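PDB 3KY8: putative riboflavin biosynthesis protein from Shewanella loihica, which probably acts as a 5-amino-6-(5-phosphoribosylamino)uracil reductase in riboflavin biosynthesis. Local coordinates for residues A[67-72]-A[84-89]; A[180-183]-A[187-190]. All coordinates share one frame; numbering follows the deposited sequence.

How the contacts relate
The two contacts illustrate how one mixed sheet is held differently at different places. The centre of contact 1 is about 9 Å from the centre of the chain, where the parallel strand 66-70 meets the loop leading into its neighbour, strand 90-93. The centre of contact 2 is about 17 Å from the chain's centre, on the opposite side, in the antiparallel hairpin whose strand 173-183 is one of the two outermost within the chain. Each is partly buried, and their nearest atoms stay about 15 Å apart. Their chemistry follows their place: contact 1 is mainly apolar packing on an aromatic ring with one backbone bond, while contact 2 rests on four backbone bonds and a hydroxyl pair at the subunit interface.

Contact 1: A[67-72]-A[84-89]. With SO4 (sulfate ion), chain E.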
loop_
_atom_site.group_PDB
_atom_site.type_symbol
_atom_site.label_atom_id
_atom_site.label_comp_id
_atom_site.label_asym_id
_atom_site.label_seq_id
_atom_site.Cartn_x
_atom_site.Cartn_y
_atom_site.Cartn_z
ATOM N N LEU A 67 17.515 17.118 1.699
ATOM C CA LEU A 67 17.048 15.757 1.597
ATOM C C LEU A 67 17.913 14.932 2.532
ATOM O O LEU A 67 19.094 15.236 2.700
ATOM C CB LEU A 67 17.237 15.234 0.157
ATOM C CG LEU A 67 16.172 15.453 -0.941
ATOM C CD1 LEU A 67 16.217 16.779 -1.663
ATOM C CD2 LEU A 67 16.275 14.356 -2.005
ATOM N N VAL A 68 17.328 13.912 3.161
ATOM C CA VAL A 68 18.097 12.857 3.846
ATOM C C VAL A 68 17.792 11.572 3.079
ATOM O O VAL A 68 16.634 11.183 2.954
ATOM C CB VAL A 68 17.728 12.694 5.337
ATOM C CG1 VAL A 68 18.492 11.534 5.971
ATOM C CG2 VAL A 68 18.028 13.921 6.088
HETATM N N MSE A 69 18.838 10.959 2.527
HETATM C CA MSE A 69 18.727 9.851 1.522
HETATM C C MSE A 69 19.654 8.718 1.900
HETATM O O MSE A 69 20.718 8.941 2.488
HETATM C CB MSE A 69 19.170 10.399 0.173
HETATM C CG MSE A 69 19.148 9.411 -0.942
HETATM SE SE MSE A 69 19.772 10.164 -2.592
HETATM C CE MSE A 69 18.428 11.517 -2.897
ATOM N N GLY A 70 19.299 7.487 1.568
ATOM C CA GLY A 70 20.253 6.381 1.844
ATOM C C GLY A 70 21.220 6.185 0.701
ATOM O O GLY A 70 21.051 6.786 -0.336
ATOM N N ARG A 71 22.212 5.314 0.888
ATOM C CA ARG A 71 23.197 5.027 -0.164
ATOM C C ARG A 71 22.587 4.254 -1.324
ATOM O O ARG A 71 22.997 4.458 -2.445
ATOM C CB ARG A 71 24.460 4.307 0.369
ATOM C CG ARG A 71 25.740 4.578 -0.461
ATOM C CD ARG A 71 27.077 4.141 0.244
ATOM N NE ARG A 71 28.264 4.285 -0.623
ATOM N N ASN A 72 21.601 3.397 -1.082
ATOM C CA ASN A 72 20.985 2.685 -2.186
ATOM C C ASN A 72 20.361 3.627 -3.199
ATOM O O ASN A 72 20.472 3.362 -4.386
ATOM C CB ASN A 72 19.900 1.727 -1.725
ATOM C CG ASN A 72 20.441 0.580 -0.903
ATOM O OD1 ASN A 72 19.896 0.259 0.156
ATOM N ND2 ASN A 72 21.522 -0.030 -1.366
ATOM N N TRP A 84 21.708 15.866 -12.299
ATOM C CA TRP A 84 21.357 15.926 -10.888
ATOM C C TRP A 84 20.022 16.637 -10.740
ATOM O O TRP A 84 19.858 17.757 -11.231
ATOM C CB TRP A 84 22.437 16.677 -10.135
ATOM C CG TRP A 84 22.321 16.591 -8.673
ATOM C CD1 TRP A 84 22.013 17.598 -7.822
ATOM C CD2 TRP A 84 22.483 15.412 -7.870
ATOM N NE1 TRP A 84 22.011 17.135 -6.527
ATOM C CE2 TRP A 84 22.310 15.797 -6.533
ATOM C CE3 TRP A 84 22.800 14.083 -8.156
ATOM C CZ2 TRP A 84 22.427 14.901 -5.483
ATOM C CZ3 TRP A 84 22.917 13.193 -7.117
ATOM C CH2 TRP A 84 22.720 13.608 -5.790
ATOM N N PRO A 85 19.033 15.971 -10.140
ATOM C CA PRO A 85 17.702 16.567 -10.121
ATOM C C PRO A 85 17.329 17.441 -8.953
ATOM O O PRO A 85 16.206 17.965 -8.950
ATOM C CB PRO A 85 16.802 15.349 -10.133
ATOM C CG PRO A 85 17.571 14.318 -9.447
ATOM C CD PRO A 85 19.023 14.607 -9.599
ATOM N N TYR A 86 18.236 17.603 -7.981
ATOM C CA TYR A 86 17.934 18.315 -6.716
ATOM C C TYR A 86 18.603 19.653 -6.589
ATOM O O TYR A 86 19.817 19.758 -6.761
ATOM C CB TYR A 86 18.345 17.487 -5.535
ATOM C CG TYR A 86 17.859 16.099 -5.626
ATOM C CD1 TYR A 86 16.503 15.798 -5.490
ATOM C CD2 TYR A 86 18.755 15.068 -5.862
ATOM C CE1 TYR A 86 16.067 14.505 -5.594
ATOM C CE2 TYR A 86 18.343 13.789 -5.970
ATOM C CZ TYR A 86 17.001 13.501 -5.843
ATOM O OH TYR A 86 16.643 12.191 -5.952
ATOM N N SER A 87 17.792 20.664 -6.269
ATOM C CA SER A 87 18.234 22.023 -6.080
ATOM C C SER A 87 18.652 22.332 -4.636
ATOM O O SER A 87 19.107 23.446 -4.359
ATOM C CB SER A 87 17.110 22.970 -6.483
ATOM O OG SER A 87 16.002 22.771 -5.631
ATOM N N LYS A 88 18.516 21.356 -3.734
ATOM C CA LYS A 88 18.810 21.542 -2.324
ATOM C C LYS A 88 19.833 20.468 -1.940
ATOM O O LYS A 88 19.952 19.458 -2.619
ATOM C CB LYS A 88 17.525 21.407 -1.465
ATOM C CG LYS A 88 16.398 22.434 -1.725
ATOM C CD LYS A 88 16.778 23.910 -1.403
ATOM C CE LYS A 88 15.623 24.857 -1.791
ATOM N NZ LYS A 88 14.336 24.719 -0.993
ATOM N N PRO A 89 20.570 20.668 -0.846
ATOM C CA PRO A 89 21.562 19.674 -0.466
ATOM C C PRO A 89 20.975 18.311 -0.173
ATOM O O PRO A 89 19.871 18.202 0.383
ATOM C CB PRO A 89 22.141 20.243 0.823
ATOM C CG PRO A 89 21.749 21.668 0.836
ATOM C CD PRO A 89 20.516 21.780 0.105
HETATM S S SO4 E . 18.027 3.701 0.959
HETATM O O1 SO4 E . 17.230 2.522 0.755
HETATM O O2 SO4 E . 19.356 3.327 1.361
HETATM O O3 SO4 E . 17.488 4.466 2.075
HETATM O O4 SO4 E . 18.022 4.473 -0.257
#
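Leu67 reaches out of strand 66-70 onto the ring of Tyr86, while its own backbone N donates a hydrogen bond of 2.9 Å to Pro89 O, bent to 152° at the hydrogen. The side chain starts close to that bond, its CB 4.0 Å from Pro89 O. With CG set beside the backbone N (chi1 -87°), both methyls are carried to the aromatic group. Leu67 CD1 comes within 4.0 Å of Tyr86 CD1. CD2 goes further in, lying over the face 3.6 Å from Tyr86 CE1 and 24° off the normal, a CH-pi contact. Pro85 CG, of the preceding residue, lies near the rim on the opposite face, so the ring has a contact on each side. Selenomethionine Met69, two residues along the strand, bends at its last torsion and brings CE obliquely to the far end of the ring, 3.6 Å from Tyr86 OH. Beyond Met69 the chain turns into helix 71-77 with Gly70 as N-cap; a sulfate sits there, weakly bonded by Asn72 N and also held by Val136 N at another helix start. After helix 71-77 the loop holding residues 84-89 leads into strand 90-93, parallel to and beside strand 66-70, completing a beta-alpha-beta crossover.

Contact 2: A[180-183]-A[187-190]; sequences SEVV and LTQT
Ser180 and Thr190 meet through their hydroxyls, with OG and OG1 hydrogen-bonded at 3.0 Å, at one end of a pairing otherwise held by the backbone. Glu181 and Gln189 form one antiparallel hydrogen-bonded pair, with Gln189 N giving an almost straight bond (170°) to Glu181 O, 2.9 Å away, and Glu181 N answering to Gln189 O. Val183 and Leu187 form the next, close to the turn. Between these pairs, Val182 CA lies 3.2 Å from Leu187 O, a CA-H...O contact.

The hydroxyl pair depends on rotamers: Ser180 OG swings opposite its backbone N (chi1 -169°), and Thr190 places OG1 beside its own N (chi1 -48°), while its methyl CG2 lies 3.9 Å from Ser180 CB. A valine here, lacking OG1, would probably leave Ser180 OG without its partner across the strands and freer to turn about chi1.

The closest apolar side-chain contact is on the face of Val183 and Leu187, where Val183 CG2 lies 3.6 Å from Leu187 CB and also nears Gln189 CB. Gln189 NE2 is hydrogen-bonded to Thr153 OG1 and Thr55 O, outside the hairpin.

Ser180, Val182, Thr188 and Thr190 share the face that packs against Ser180 and Thr188 of the second subunit. The chemistry thus implies a hairpin joined by its backbone, with a small, largely hydroxyl-bearing surface given to the dimer.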
loop_
_atom_site.group_PDB
_atom_site.type_symbol
_atom_site.label_atom_id
_atom_site.label_comp_id
_atom_site.label_asym_id
_atom_site.label_seq_id
_atom_site.Cartn_x
_atom_site.Cartn_y
_atom_site.Cartn_z
ATOM N N SER A 180 -6.751 13.452 -0.662
ATOM C CA SER A 180 -6.569 12.370 -1.611
ATOM C C SER A 180 -7.240 12.773 -2.890
ATOM O O SER A 180 -8.362 13.240 -2.856
ATOM C CB SER A 180 -7.205 11.108 -1.078
ATOM O OG SER A 180 -6.820 10.034 -1.877
ATOM N N GLU A 181 -6.548 12.628 -4.014
ATOM C CA GLU A 181 -7.099 12.952 -5.307
ATOM C C GLU A 181 -6.532 12.049 -6.360
ATOM O O GLU A 181 -5.459 11.487 -6.181
ATOM C CB GLU A 181 -6.769 14.407 -5.658
ATOM C CG GLU A 181 -5.314 14.688 -5.852
ATOM C CD GLU A 181 -5.020 16.173 -6.098
ATOM O OE1 GLU A 181 -5.713 16.762 -6.946
ATOM O OE2 GLU A 181 -4.083 16.738 -5.457
ATOM N N VAL A 182 -7.265 11.895 -7.450
ATOM C CA VAL A 182 -6.773 11.228 -8.630
ATOM C C VAL A 182 -5.983 12.283 -9.425
ATOM O O VAL A 182 -6.489 13.367 -9.677
ATOM C CB VAL A 182 -7.921 10.607 -9.467
ATOM C CG1 VAL A 182 -7.383 9.972 -10.759
ATOM C CG2 VAL A 182 -8.677 9.551 -8.635
ATOM N N VAL A 183 -4.737 11.954 -9.778
ATOM C CA VAL A 183 -3.861 12.793 -10.596
ATOM C C VAL A 183 -3.559 12.011 -11.886
ATOM O O VAL A 183 -3.518 10.784 -11.881
ATOM C CB VAL A 183 -2.558 13.148 -9.844
ATOM C CG1 VAL A 183 -2.852 13.987 -8.645
ATOM C CG2 VAL A 183 -1.839 11.909 -9.359
ATOM N N LEU A 187 -3.709 7.722 -11.278
ATOM C CA LEU A 187 -2.891 7.627 -10.076
ATOM C C LEU A 187 -3.679 8.209 -8.943
ATOM O O LEU A 187 -4.469 9.136 -9.142
ATOM C CB LEU A 187 -1.587 8.415 -10.240
ATOM C CG LEU A 187 -0.686 8.124 -11.429
ATOM C CD1 LEU A 187 0.583 8.968 -11.343
ATOM C CD2 LEU A 187 -0.405 6.591 -11.493
ATOM N N THR A 188 -3.513 7.646 -7.754
ATOM C CA THR A 188 -4.040 8.274 -6.557
ATOM C C THR A 188 -2.870 8.884 -5.879
ATOM O O THR A 188 -1.793 8.293 -5.871
ATOM C CB THR A 188 -4.819 7.331 -5.613
ATOM O OG1 THR A 188 -3.959 6.271 -5.122
ATOM C CG2 THR A 188 -6.049 6.767 -6.337
ATOM N N GLN A 189 -3.065 10.096 -5.366
ATOM C CA GLN A 189 -2.073 10.785 -4.566
ATOM C C GLN A 189 -2.723 11.200 -3.240
ATOM O O GLN A 189 -3.627 12.026 -3.232
ATOM C CB GLN A 189 -1.496 11.995 -5.303
ATOM C CG GLN A 189 -0.335 12.673 -4.549
ATOM C CD GLN A 189 0.380 13.729 -5.360
ATOM O OE1 GLN A 189 -0.106 14.859 -5.477
ATOM N NE2 GLN A 189 1.554 13.393 -5.884
ATOM N N THR A 190 -2.245 10.615 -2.146
ATOM C CA THR A 190 -2.777 10.835 -0.829
ATOM C C THR A 190 -1.726 11.412 0.109
ATOM O O THR A 190 -0.610 10.911 0.177
ATOM C CB THR A 190 -3.343 9.515 -0.235
ATOM O OG1 THR A 190 -4.180 8.887 -1.219
ATOM C CG2 THR A 190 -4.187 9.785 1.024
#